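Local coordinates for protein Nrps/pks (Streptomyces albus, PDB 4OPF) that is a ketosynthase domain of the hybrid assembly line that builds oxazolomycin, probably taking up the growing acyl chain, though whether it elongates that chain is uncertain, at residues F67-A72 / Q80-L85; I107-G112 / N142-F147; G273-A278 / A392-A397; K308-V313 / T373-E378. All blocks are in the same frame, centred on the assembly; numbering follows the deposited sequence. Where two conformers were deposited one is given.

In the fold
The first half of the chain holds two contacts in series. Interaction 1 closes a short loop when helix 79-95 returns past the loop 67-70, and interaction 2 then closes a longer one, laying helix 138-147 against strand 107-112. They touch through Phe67, Ala81 and Leu85 on one side and Asn142, Leu143 and His146 on the other. Further along, interaction 3 joins helix 268-282 to the late strand 390-396, and the loop it closes contains all of interaction 4, between helix 300-314 and strand 375-376. These two meet where Met275 touches Ala309 and Ile310. Interactions 2, 3 and 4 all reach one mixed sheet, whose outermost strands are 153-156 and 375-376.

Interaction 1 (F67-A72 / Q80-L85); sequences FHLSDA and QALLLL
The ring of Phe67 lies with one face against Leu85, whose CB sits 4.1 Å from the ring centroid and 21° off its normal, a CH-pi contact displaced toward the rim. The rim atoms CD1 and CE1 do the touching, and CE1 of Phe67 also comes within 3.6 Å of the backbone O of Leu85. The two side chains run alongside each other, pointing opposite ways. Phe67 has CG anti to its own carbonyl carbon (chi1 -60°), and this torsion lays the ring over the Leu85 methylene.

Two residues on, Leu69 sends CD1 to the two helix residues Leu82 and Leu85. There it meets CD2 of Leu82 at 3.9 Å and, tip to tip, CD1 of Leu85 at 4.2 Å. Leu82 and Leu69 also share Met77 as a neighbour, while the ring of Phe67 meets that of His146 with planes at about 60°. An alanine in place of Phe67 is likely to leave the Leu85 methylene and the His146 ring without their aromatic partner and to open a gap beside the helix.

Ser70 positions the other end of the loop, its OG capping the backbone N of Asp73. This is an N-cap at the start of helix 71-76, following a loop that rests on helix 79-95 through Phe67 and Leu69 in the N-terminal half of a ketosynthase.

Interaction 2 (I107-G112 / N142-F147); sequences IGVYVG and NLSHHF
Val109 packs on Leu143 and Ser144 in a buried helix-on-sheet contact, part of a beta-alpha-beta crossover in the thiolase-like fold. Strand 107-112 leads through helix 138-147 to strand 153-156, which lies beside it and parallel to it in the large sheet. The helix runs back over the strand at 147° between their directions, with the short axes 8.9 Å apart at closest.

The two methyls of Val109 divide the work. CG1, anti to the backbone N (chi1 176°), reaches CD1 of Leu143 at 3.9 Å, and the two side chains meet at about a right angle. CG2 turns instead to the hydroxyl of Ser144, coming to 3.5 Å of OG in plain van der Waals contact. One step along the same face of the strand, CG2 of Val111 approaches the same Leu143 methyl, CD1, more loosely at 4.3 Å. Leu143 also touches Leu85 and Thr88 of helix 79-95, so it sits between the strand and a second helix. Tyr110 projects from the other face of the strand, onto helix 162-175.

Past the valines the contact becomes polar. Ser144 OG donates to a water at 2.6 Å, and that water donates in turn to Ile107 O at 3.1 Å. The same hydroxyl also bonds to Ser153 OG. A buried serine at this apolar seam is thus satisfied by a water and a second hydroxyl, and its link to strand 107-112 runs through the water and a main-chain carbonyl.

Interaction 3 (G273-A278 / A392-A397); sequences GVMARA and AVSSFA
Phe396 bridges strand 390-396 and helix 268-282, the helix that links strands 247-256 and 291-293 in the C-terminal half of the thiolase-like fold. Helix and strand run roughly antiparallel, with 148° between their directions, and their short axes stand 10.4 Å apart at closest, a distance spanned by side chains alone.

The apolar contacts centre on that ring. Val274 brings CG1 to 3.9 Å from CE1 of Phe396, approaching the ring obliquely. CG1 stands between the backbone N and the carbonyl carbon of Val274 (chi1 79°), a rotation that aims this methyl at the ring atom. Val274 packs as well on Ala253 and Asn255 of strand 247-256. CG of Met275 arrives at the edge, near the ring plane, 4.4 Å from CZ of Phe396. Met275, built as selenomethionine, also leans on His404 and on Ala309 and Ile310 of helix 300-314, so its side chain reaches two further elements of the fold.

Polar bonds hold the strand in place. The main chain of strand 390-396 bonds to strands 291-293 and 401-408 on its two flanks, and Phe396 N gives a further bond to Asn295 OD1. Ser395 OG makes weak bonds to Cys160 O and Glu338 OE2. On the helix, Arg277 forms a salt bridge with Asp178 of the second subunit, which ties this helix to the dimer interface.

Ser394 OG bonds to His404 ND1, and from the helix it meets the selenium of Met275, SE to OG 4.4 Å, as a loose packing neighbour.

Interaction 4 (K308-V313 / T373-E378); sequences KAIAAV and TPLRFE
Ile310 and Ala311 carry the contact of 308-313 with Leu375. Just before them, Ala309 packs on Arg272 of helix 268-282.

At Ile310 the branch methyl CG2 reaches CD2 of Leu375 at 4.1 Å, the side chains meeting at a slant. CG2 stands anti to the backbone N, while CG1 lies beside the backbone N (chi1 -68°), and this turns the branch methyl to the leucine.

Ala311 follows. Its CB lies 4.3 Å from CD1 of Leu375, and the two residues have the nearest CA atoms across the segments, 7.3 Å apart. Leu375 thus divides its two methyls between successive residues of one helical turn, CD2 to Ile310 and CD1 to Ala311. Thr373 stands a little further off on the same side. Its OG1 takes a weak bond from Leu375 N, 3.3 Å with an angle of 142°, a loosely closed ST turn at the entry to the short strand. Ala312 N bonds to Lys308 O at 3.0 Å, a normal helical bond. Val313 lies beyond this contact and, like Ala309, meets Arg272.

The contact is wholly apolar, and the small Ala311 probably allows the close approach of the two backbones. Around it, Leu375 also packs on Phe368, Cys322 and Leu324, and Arg376 forms backbone bonds to Cys322 and Leu324 in strand 322-325. Strand 375-376 is one of the two outermost strands of the large sheet within this chain, and helix 300-314 lies between it and helix 268-282, which it meets through Ala309 and Val313.

Interaction 1 (F67-A72 / Q80-L85)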
loop_
_atom_site.group_PDB
_atom_site.type_symbol
_atom_site.label_atom_id
_atom_site.label_comp_id
_atom_site.label_asym_id
_atom_site.label_seq_id
_atom_site.Cartn_x
_atom_site.Cartn_y
_atom_site.Cartn_z
ATOM N N PHE A 67 6.406 -18.878 -19.196
ATOM C CA PHE A 67 6.117 -18.623 -17.789
ATOM C C PHE A 67 5.562 -19.798 -17.023
ATOM O O PHE A 67 4.957 -19.607 -15.952
ATOM C CB PHE A 67 5.206 -17.365 -17.694
ATOM C CG PHE A 67 5.857 -16.147 -18.282
ATOM C CD1 PHE A 67 6.725 -15.408 -17.520
ATOM C CD2 PHE A 67 5.726 -15.843 -19.621
ATOM C CE1 PHE A 67 7.388 -14.330 -18.085
ATOM C CE2 PHE A 67 6.406 -14.802 -20.199
ATOM C CZ PHE A 67 7.230 -14.018 -19.416
ATOM N N HIS A 68 5.752 -21.018 -17.531
ATOM C CA HIS A 68 5.242 -22.199 -16.833
ATOM C C HIS A 68 3.771 -22.169 -16.616
ATOM O O HIS A 68 3.251 -22.638 -15.607
ATOM C CB HIS A 68 6.002 -22.446 -15.500
ATOM C CG HIS A 68 7.484 -22.392 -15.671
ATOM N ND1 HIS A 68 8.300 -21.579 -14.902
ATOM C CD2 HIS A 68 8.286 -22.963 -16.605
ATOM C CE1 HIS A 68 9.550 -21.706 -15.323
ATOM N NE2 HIS A 68 9.564 -22.529 -16.363
ATOM N N LEU A 69 3.058 -21.696 -17.626
ATOM C CA LEU A 69 1.614 -21.662 -17.570
ATOM C C LEU A 69 1.070 -22.486 -18.713
ATOM O O LEU A 69 1.612 -22.489 -19.805
ATOM C CB LEU A 69 1.079 -20.232 -17.705
ATOM C CG LEU A 69 1.409 -19.275 -16.527
ATOM C CD1 LEU A 69 1.068 -17.839 -16.887
ATOM C CD2 LEU A 69 0.697 -19.705 -15.237
ATOM N N SER A 70 -0.039 -23.132 -18.458
ATOM C CA SER A 70 -0.734 -23.822 -19.520
ATOM C C SER A 70 -1.594 -22.806 -20.300
ATOM O O SER A 70 -1.792 -21.678 -19.836
ATOM C CB SER A 70 -1.608 -24.898 -18.944
ATOM O OG SER A 70 -2.598 -24.359 -18.110
ATOM N N ASP A 71 -2.080 -23.207 -21.469
ATOM C CA ASP A 71 -2.977 -22.368 -22.242
ATOM C C ASP A 71 -4.277 -22.192 -21.512
ATOM O O ASP A 71 -4.867 -21.156 -21.595
ATOM C CB ASP A 71 -3.268 -22.940 -23.604
ATOM C CG ASP A 71 -2.070 -22.912 -24.516
ATOM O OD1 ASP A 71 -1.212 -22.038 -24.370
ATOM O OD2 ASP A 71 -1.979 -23.782 -25.397
ATOM N N ALA A 72 -4.713 -23.191 -20.785
ATOM C CA ALA A 72 -5.936 -23.067 -20.041
ATOM C C ALA A 72 -5.733 -22.085 -18.889
ATOM O O ALA A 72 -6.618 -21.272 -18.632
ATOM C CB ALA A 72 -6.386 -24.397 -19.502
ATOM N N GLN A 80 -3.967 -8.551 -18.219
ATOM C CA GLN A 80 -3.049 -7.592 -17.607
ATOM C C GLN A 80 -1.956 -8.327 -16.849
ATOM O O GLN A 80 -0.826 -7.857 -16.801
ATOM C CB GLN A 80 -3.801 -6.641 -16.674
ATOM C CG GLN A 80 -4.889 -5.808 -17.351
ATOM C CD GLN A 80 -5.595 -4.859 -16.383
ATOM O OE1 GLN A 80 -5.618 -3.665 -16.618
ATOM N NE2 GLN A 80 -6.197 -5.396 -15.294
ATOM N N ALA A 81 -2.274 -9.493 -16.269
ATOM C CA ALA A 81 -1.295 -10.217 -15.512
ATOM C C ALA A 81 -0.244 -10.816 -16.458
ATOM O O ALA A 81 0.965 -10.785 -16.169
ATOM C CB ALA A 81 -1.955 -11.292 -14.658
ATOM N N LEU A 82 -0.678 -11.350 -17.580
ATOM C CA LEU A 82 0.243 -11.924 -18.550
ATOM C C LEU A 82 1.159 -10.856 -19.139
ATOM O O LEU A 82 2.336 -11.086 -19.323
ATOM C CB LEU A 82 -0.513 -12.588 -19.669
ATOM C CG LEU A 82 -1.434 -13.713 -19.194
ATOM C CD1 LEU A 82 -2.318 -14.252 -20.296
ATOM C CD2 LEU A 82 -0.556 -14.838 -18.715
ATOM N N LEU A 83 0.615 -9.679 -19.421
ATOM C CA LEU A 83 1.409 -8.600 -19.923
ATOM C C LEU A 83 2.448 -8.130 -18.917
ATOM O O LEU A 83 3.559 -7.803 -19.297
ATOM C CB LEU A 83 0.481 -7.447 -20.261
ATOM C CG LEU A 83 1.048 -6.204 -20.901
ATOM C CD1 LEU A 83 1.777 -6.538 -22.156
ATOM C CD2 LEU A 83 -0.076 -5.204 -21.192
ATOM N N LEU A 84 2.075 -8.033 -17.649
ATOM C CA LEU A 84 3.022 -7.675 -16.596
ATOM C C LEU A 84 4.159 -8.685 -16.468
ATOM O O LEU A 84 5.296 -8.312 -16.178
ATOM C CB LEU A 84 2.338 -7.598 -15.245
ATOM C CG LEU A 84 1.689 -6.276 -14.956
ATOM C CD1 LEU A 84 0.992 -6.430 -13.607
ATOM C CD2 LEU A 84 2.707 -5.125 -14.870
ATOM N N LEU A 85 3.850 -9.973 -16.615
ATOM C CA LEU A 85 4.909 -10.991 -16.580
ATOM C C LEU A 85 5.981 -10.744 -17.676
ATOM O O LEU A 85 7.182 -10.772 -17.398
ATOM C CB LEU A 85 4.322 -12.410 -16.753
ATOM C CG LEU A 85 3.630 -12.944 -15.492
ATOM C CD1 LEU A 85 2.811 -14.171 -15.831
ATOM C CD2 LEU A 85 4.681 -13.333 -14.468
#

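Interaction 2 (I107-G112 / N142-F147)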
loop_
_atom_site.group_PDB
_atom_site.type_symbol
_atom_site.label_atom_id
_atom_site.label_comp_id
_atom_site.label_asym_id
_atom_site.label_seq_id
_atom_site.Cartn_x
_atom_site.Cartn_y
_atom_site.Cartn_z
ATOM N N ILE A 107 12.898 -8.705 -2.708
ATOM C CA ILE A 107 12.513 -7.723 -3.692
ATOM C C ILE A 107 10.993 -7.537 -3.598
ATOM O O ILE A 107 10.267 -8.487 -3.724
ATOM C CB ILE A 107 12.950 -8.195 -5.101
ATOM C CG1 ILE A 107 14.492 -8.341 -5.094
ATOM C CG2 ILE A 107 12.457 -7.238 -6.157
ATOM C CD1 ILE A 107 15.067 -8.614 -6.446
ATOM N N GLY A 108 10.545 -6.313 -3.349
ATOM C CA GLY A 108 9.119 -6.029 -3.265
ATOM C C GLY A 108 8.548 -5.777 -4.645
ATOM O O GLY A 108 9.280 -5.470 -5.590
ATOM N N VAL A 109 7.252 -5.993 -4.768
ATOM C CA VAL A 109 6.507 -5.802 -5.981
ATOM C C VAL A 109 5.321 -4.893 -5.662
ATOM O O VAL A 109 4.508 -5.184 -4.794
ATOM C CB VAL A 109 5.985 -7.129 -6.488
ATOM C CG1 VAL A 109 5.098 -6.972 -7.724
ATOM C CG2 VAL A 109 7.132 -8.047 -6.803
ATOM N N TYR A 110 5.219 -3.786 -6.374
ATOM C CA TYR A 110 4.216 -2.775 -6.135
ATOM C C TYR A 110 3.581 -2.426 -7.451
ATOM O O TYR A 110 4.251 -1.877 -8.335
ATOM C CB TYR A 110 4.873 -1.527 -5.507
ATOM C CG TYR A 110 5.594 -1.877 -4.220
ATOM C CD1 TYR A 110 4.928 -1.951 -3.010
ATOM C CD2 TYR A 110 6.897 -2.287 -4.247
ATOM C CE1 TYR A 110 5.603 -2.308 -1.832
ATOM C CE2 TYR A 110 7.565 -2.631 -3.092
ATOM C CZ TYR A 110 6.911 -2.653 -1.896
ATOM O OH TYR A 110 7.603 -3.032 -0.756
ATOM N N VAL A 111 2.308 -2.774 -7.618
ATOM C CA VAL A 111 1.645 -2.612 -8.898
ATOM C C VAL A 111 0.485 -1.675 -8.822
ATOM O O VAL A 111 -0.337 -1.796 -7.927
ATOM C CB VAL A 111 1.088 -3.964 -9.403
ATOM C CG1 VAL A 111 0.310 -3.843 -10.707
ATOM C CG2 VAL A 111 2.236 -4.933 -9.584
ATOM N N GLY A 112 0.419 -0.733 -9.762
ATOM C CA GLY A 112 -0.758 0.096 -9.905
ATOM C C GLY A 112 -1.617 -0.482 -11.002
ATOM O O GLY A 112 -1.195 -0.618 -12.130
ATOM N N ASN A 142 1.223 -12.715 -8.824
ATOM C CA ASN A 142 1.742 -13.492 -9.938
ATOM C C ASN A 142 3.186 -13.236 -10.195
ATOM O O ASN A 142 3.896 -14.137 -10.530
ATOM C CB ASN A 142 1.028 -13.173 -11.226
ATOM C CG ASN A 142 -0.261 -13.889 -11.331
ATOM O OD1 ASN A 142 -0.320 -15.071 -11.065
ATOM N ND2 ASN A 142 -1.306 -13.193 -11.731
ATOM N N LEU A 143 3.625 -11.990 -10.027
ATOM C CA LEU A 143 4.989 -11.659 -10.290
ATOM C C LEU A 143 5.879 -12.243 -9.215
ATOM O O LEU A 143 6.934 -12.814 -9.496
ATOM C CB LEU A 143 5.193 -10.146 -10.397
ATOM C CG LEU A 143 4.377 -9.415 -11.445
ATOM C CD1 LEU A 143 4.661 -7.931 -11.465
ATOM C CD2 LEU A 143 4.665 -9.968 -12.801
ATOM N N SER A 144 5.468 -12.071 -7.971
ATOM C CA SER A 144 6.233 -12.587 -6.850
ATOM C C SER A 144 6.331 -14.097 -6.964
ATOM O O SER A 144 7.383 -14.661 -6.645
ATOM C CB SER A 144 5.574 -12.222 -5.533
ATOM O OG SER A 144 5.567 -10.805 -5.367
ATOM N N HIS A 145 5.251 -14.747 -7.363
ATOM C CA HIS A 145 5.258 -16.190 -7.482
ATOM C C HIS A 145 6.176 -16.642 -8.629
ATOM O O HIS A 145 7.062 -17.455 -8.420
ATOM C CB HIS A 145 3.838 -16.729 -7.702
ATOM C CG HIS A 145 3.786 -18.204 -7.885
ATOM N ND1 HIS A 145 3.729 -18.801 -9.121
ATOM C CD2 HIS A 145 3.797 -19.214 -6.981
ATOM C CE1 HIS A 145 3.693 -20.113 -8.977
ATOM N NE2 HIS A 145 3.744 -20.384 -7.685
ATOM N N HIS A 146 6.024 -16.053 -9.808
ATOM C CA HIS A 146 6.753 -16.528 -10.949
ATOM C C HIS A 146 8.250 -16.261 -10.836
ATOM O O HIS A 146 9.015 -17.118 -11.186
ATOM C CB HIS A 146 6.277 -15.955 -12.273
ATOM C CG HIS A 146 7.209 -16.314 -13.401
ATOM N ND1 HIS A 146 7.254 -17.587 -13.964
ATOM C CD2 HIS A 146 8.221 -15.615 -13.980
ATOM C CE1 HIS A 146 8.215 -17.625 -14.877
ATOM N NE2 HIS A 146 8.824 -16.447 -14.899
ATOM N N PHE A 147 8.659 -15.085 -10.357
ATOM C CA PHE A 147 10.054 -14.751 -10.246
ATOM C C PHE A 147 10.646 -15.092 -8.883
ATOM O O PHE A 147 11.837 -14.872 -8.671
ATOM C CB PHE A 147 10.208 -13.267 -10.556
ATOM C CG PHE A 147 9.898 -12.914 -11.986
ATOM C CD1 PHE A 147 10.793 -13.256 -12.999
ATOM C CD2 PHE A 147 8.739 -12.263 -12.329
ATOM C CE1 PHE A 147 10.537 -12.922 -14.325
ATOM C CE2 PHE A 147 8.499 -11.902 -13.642
ATOM C CZ PHE A 147 9.403 -12.232 -14.636
HETATM O O HOH W 1 7.461 -9.905 -3.797
#

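Interaction 3 (G273-A278 / A392-A397)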
loop_
_atom_site.group_PDB
_atom_site.type_symbol
_atom_site.label_atom_id
_atom_site.label_comp_id
_atom_site.label_asym_id
_atom_site.label_seq_id
_atom_site.Cartn_x
_atom_site.Cartn_y
_atom_site.Cartn_z
ATOM N N GLY A 273 0.277 21.275 -1.514
ATOM C CA GLY A 273 0.904 20.564 -0.433
ATOM C C GLY A 273 1.689 19.331 -0.901
ATOM O O GLY A 273 2.775 19.076 -0.431
ATOM N N VAL A 274 1.137 18.551 -1.834
ATOM C CA VAL A 274 1.804 17.319 -2.234
ATOM C C VAL A 274 3.057 17.677 -3.013
ATOM O O VAL A 274 4.099 17.025 -2.888
ATOM C CB VAL A 274 0.885 16.382 -3.012
ATOM C CG1 VAL A 274 0.736 16.811 -4.466
ATOM C CG2 VAL A 274 1.451 15.006 -2.959
HETATM N N MSE A 275 2.994 18.748 -3.775
HETATM C CA MSE A 275 4.191 19.141 -4.538
HETATM C C MSE A 275 5.250 19.708 -3.601
HETATM O O MSE A 275 6.421 19.353 -3.721
HETATM C CB MSE A 275 3.895 20.155 -5.628
HETATM C CG MSE A 275 2.969 19.597 -6.721
HETATM SE SE MSE A 275 2.853 20.827 -8.272
HETATM C CE MSE A 275 1.558 22.024 -7.511
ATOM N N ALA A 276 4.863 20.582 -2.683
ATOM C CA ALA A 276 5.817 21.105 -1.698
ATOM C C ALA A 276 6.423 20.019 -0.835
ATOM O O ALA A 276 7.609 20.048 -0.527
ATOM C CB ALA A 276 5.143 22.166 -0.818
ATOM N N ARG A 277 5.644 19.007 -0.454
ATOM C CA ARG A 277 6.193 17.885 0.289
ATOM C C ARG A 277 7.203 17.079 -0.494
ATOM O O ARG A 277 8.250 16.667 0.037
ATOM C CB ARG A 277 5.031 16.999 0.798
ATOM C CG ARG A 277 5.438 15.788 1.605
ATOM C CD ARG A 277 6.086 16.142 2.973
ATOM N NE ARG A 277 6.563 14.878 3.563
ATOM C CZ ARG A 277 7.577 14.756 4.406
ATOM N NH1 ARG A 277 7.929 13.541 4.824
ATOM N NH2 ARG A 277 8.244 15.838 4.809
ATOM N N ALA A 278 6.927 16.773 -1.748
ATOM C CA ALA A 278 7.900 15.978 -2.518
ATOM C C ALA A 278 9.210 16.727 -2.672
ATOM O O ALA A 278 10.308 16.132 -2.623
ATOM C CB ALA A 278 7.380 15.630 -3.896
ATOM N N ALA A 392 9.909 16.652 -12.551
ATOM C CA ALA A 392 8.871 16.173 -11.661
ATOM C C ALA A 392 7.681 15.658 -12.464
ATOM O O ALA A 392 7.527 15.968 -13.670
ATOM C CB ALA A 392 8.421 17.236 -10.709
ATOM N N VAL A 393 6.868 14.837 -11.794
ATOM C CA VAL A 393 5.721 14.170 -12.372
ATOM C C VAL A 393 4.595 14.226 -11.382
ATOM O O VAL A 393 4.764 13.920 -10.233
ATOM C CB VAL A 393 5.998 12.708 -12.666
ATOM C CG1 VAL A 393 4.811 12.098 -13.430
ATOM C CG2 VAL A 393 7.197 12.544 -13.558
ATOM N N SER A 394 3.418 14.611 -11.841
ATOM C CA SER A 394 2.263 14.743 -11.017
ATOM C C SER A 394 1.184 13.820 -11.464
ATOM O O SER A 394 0.979 13.631 -12.662
ATOM C CB SER A 394 1.704 16.135 -11.156
ATOM O OG SER A 394 2.567 17.055 -10.516
ATOM N N SER A 395 0.406 13.337 -10.509
ATOM C CA SER A 395 -0.834 12.670 -10.823
ATOM C C SER A 395 -1.875 12.950 -9.762
ATOM O O SER A 395 -1.677 12.581 -8.619
ATOM C CB SER A 395 -0.551 11.159 -10.907
ATOM O OG SER A 395 -1.697 10.507 -11.383
ATOM N N PHE A 396 -2.974 13.614 -10.128
ATOM C CA PHE A 396 -3.976 14.074 -9.212
ATOM C C PHE A 396 -5.271 13.429 -9.680
ATOM O O PHE A 396 -5.795 13.776 -10.714
ATOM C CB PHE A 396 -4.127 15.563 -9.260
ATOM C CG PHE A 396 -2.864 16.364 -9.077
ATOM C CD1 PHE A 396 -1.811 15.939 -8.302
ATOM C CD2 PHE A 396 -2.775 17.589 -9.662
ATOM C CE1 PHE A 396 -0.699 16.730 -8.110
ATOM C CE2 PHE A 396 -1.678 18.375 -9.495
ATOM C CZ PHE A 396 -0.632 17.962 -8.731
ATOM N N ALA A 397 -5.743 12.431 -8.959
ATOM C CA ALA A 397 -6.861 11.604 -9.372
ATOM C C ALA A 397 -8.162 12.154 -8.861
ATOM O O ALA A 397 -8.228 12.663 -7.770
ATOM C CB ALA A 397 -6.645 10.201 -8.848
#

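Interaction 4 (K308-V313 / T373-E378)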
loop_
_atom_site.group_PDB
_atom_site.type_symbol
_atom_site.label_atom_id
_atom_site.label_comp_id
_atom_site.label_asym_id
_atom_site.label_seq_id
_atom_site.Cartn_x
_atom_site.Cartn_y
_atom_site.Cartn_z
ATOM N N LYS A 308 -1.734 27.342 -11.626
ATOM C CA LYS A 308 -1.510 28.265 -10.516
ATOM C C LYS A 308 -0.807 27.587 -9.380
ATOM O O LYS A 308 0.001 28.195 -8.719
ATOM C CB LYS A 308 -2.836 28.812 -10.018
ATOM C CG LYS A 308 -3.473 29.727 -11.051
ATOM C CD LYS A 308 -4.786 30.309 -10.532
ATOM C CE LYS A 308 -5.411 31.239 -11.580
ATOM N NZ LYS A 308 -6.781 31.733 -11.219
ATOM N N ALA A 309 -1.085 26.309 -9.149
ATOM C CA ALA A 309 -0.444 25.627 -8.029
ATOM C C ALA A 309 1.040 25.372 -8.318
ATOM O O ALA A 309 1.915 25.535 -7.423
ATOM C CB ALA A 309 -1.159 24.306 -7.739
ATOM N N ILE A 310 1.342 24.941 -9.549
ATOM C CA ILE A 310 2.752 24.882 -10.013
ATOM C C ILE A 310 3.513 26.223 -9.841
ATOM O O ILE A 310 4.586 26.259 -9.226
ATOM C CB ILE A 310 2.840 24.419 -11.461
ATOM C CG1 ILE A 310 2.399 22.935 -11.493
ATOM C CG2 ILE A 310 4.288 24.559 -11.984
ATOM C CD1 ILE A 310 2.091 22.432 -12.896
ATOM N N ALA A 311 2.933 27.303 -10.315
ATOM C CA ALA A 311 3.564 28.591 -10.157
ATOM C C ALA A 311 3.806 28.920 -8.680
ATOM O O ALA A 311 4.920 29.384 -8.307
ATOM C CB ALA A 311 2.741 29.691 -10.822
ATOM N N ALA A 312 2.808 28.656 -7.827
ATOM C CA ALA A 312 2.914 29.015 -6.421
ATOM C C ALA A 312 3.985 28.209 -5.700
ATOM O O ALA A 312 4.696 28.733 -4.862
ATOM C CB ALA A 312 1.568 28.904 -5.708
ATOM N N VAL A 313 4.141 26.953 -6.035
ATOM C CA VAL A 313 5.056 26.121 -5.334
ATOM C C VAL A 313 6.461 26.220 -5.954
ATOM O O VAL A 313 7.454 26.289 -5.225
ATOM C CB VAL A 313 4.622 24.648 -5.376
ATOM C CG1 VAL A 313 5.767 23.724 -4.958
ATOM C CG2 VAL A 313 3.446 24.404 -4.454
ATOM N N THR A 373 4.036 34.743 -16.187
ATOM C CA THR A 373 4.654 33.606 -15.482
ATOM C C THR A 373 5.798 33.129 -16.283
ATOM O O THR A 373 5.773 33.239 -17.515
ATOM C CB THR A 373 3.732 32.340 -15.323
ATOM O OG1 THR A 373 3.433 31.750 -16.621
ATOM C CG2 THR A 373 2.429 32.648 -14.482
ATOM N N PRO A 374 6.773 32.510 -15.608
ATOM C CA PRO A 374 7.804 31.837 -16.366
ATOM C C PRO A 374 7.466 30.380 -16.786
ATOM O O PRO A 374 8.346 29.697 -17.281
ATOM C CB PRO A 374 8.953 31.822 -15.378
ATOM C CG PRO A 374 8.278 31.608 -14.056
ATOM C CD PRO A 374 6.971 32.351 -14.156
ATOM N N LEU A 375 6.223 29.928 -16.626
ATOM C CA LEU A 375 5.852 28.599 -17.096
ATOM C C LEU A 375 5.875 28.648 -18.644
ATOM O O LEU A 375 5.460 29.623 -19.225
ATOM C CB LEU A 375 4.459 28.211 -16.630
ATOM C CG LEU A 375 4.210 28.349 -15.148
ATOM C CD1 LEU A 375 2.860 27.777 -14.715
ATOM C CD2 LEU A 375 5.342 27.729 -14.358
ATOM N N ARG A 376 6.341 27.595 -19.297
ATOM C CA ARG A 376 6.251 27.535 -20.735
ATOM C C ARG A 376 6.037 26.092 -21.252
ATOM O O ARG A 376 6.234 25.111 -20.519
ATOM C CB ARG A 376 7.518 28.112 -21.336
ATOM C CG ARG A 376 8.770 27.322 -21.002
ATOM C CD ARG A 376 10.026 27.938 -21.618
ATOM N NE ARG A 376 9.787 28.316 -23.027
ATOM C CZ ARG A 376 10.019 27.538 -24.080
ATOM N NH1 ARG A 376 10.537 26.330 -23.934
ATOM N NH2 ARG A 376 9.714 27.965 -25.288
ATOM N N PHE A 377 5.644 25.989 -22.515
ATOM C CA PHE A 377 5.450 24.727 -23.203
ATOM C C PHE A 377 6.423 24.616 -24.386
ATOM O O PHE A 377 6.322 25.420 -25.285
ATOM C CB PHE A 377 4.065 24.703 -23.803
ATOM C CG PHE A 377 2.948 24.709 -22.809
ATOM C CD1 PHE A 377 2.928 23.818 -21.750
ATOM C CD2 PHE A 377 1.862 25.578 -22.987
ATOM C CE1 PHE A 377 1.874 23.817 -20.854
ATOM C CE2 PHE A 377 0.803 25.583 -22.094
ATOM C CZ PHE A 377 0.820 24.701 -21.025
ATOM N N GLU A 378 7.353 23.657 -24.382
ATOM C CA GLU A 378 8.263 23.470 -25.486
ATOM C C GLU A 378 7.523 22.882 -26.688
ATOM O O GLU A 378 6.726 21.967 -26.547
ATOM C CB GLU A 378 9.400 22.544 -25.064
ATOM C CG GLU A 378 10.556 22.449 -26.044
ATOM C CD GLU A 378 10.951 23.789 -26.700
ATOM O OE1 GLU A 378 11.512 24.672 -26.009
ATOM O OE2 GLU A 378 10.731 23.947 -27.911
#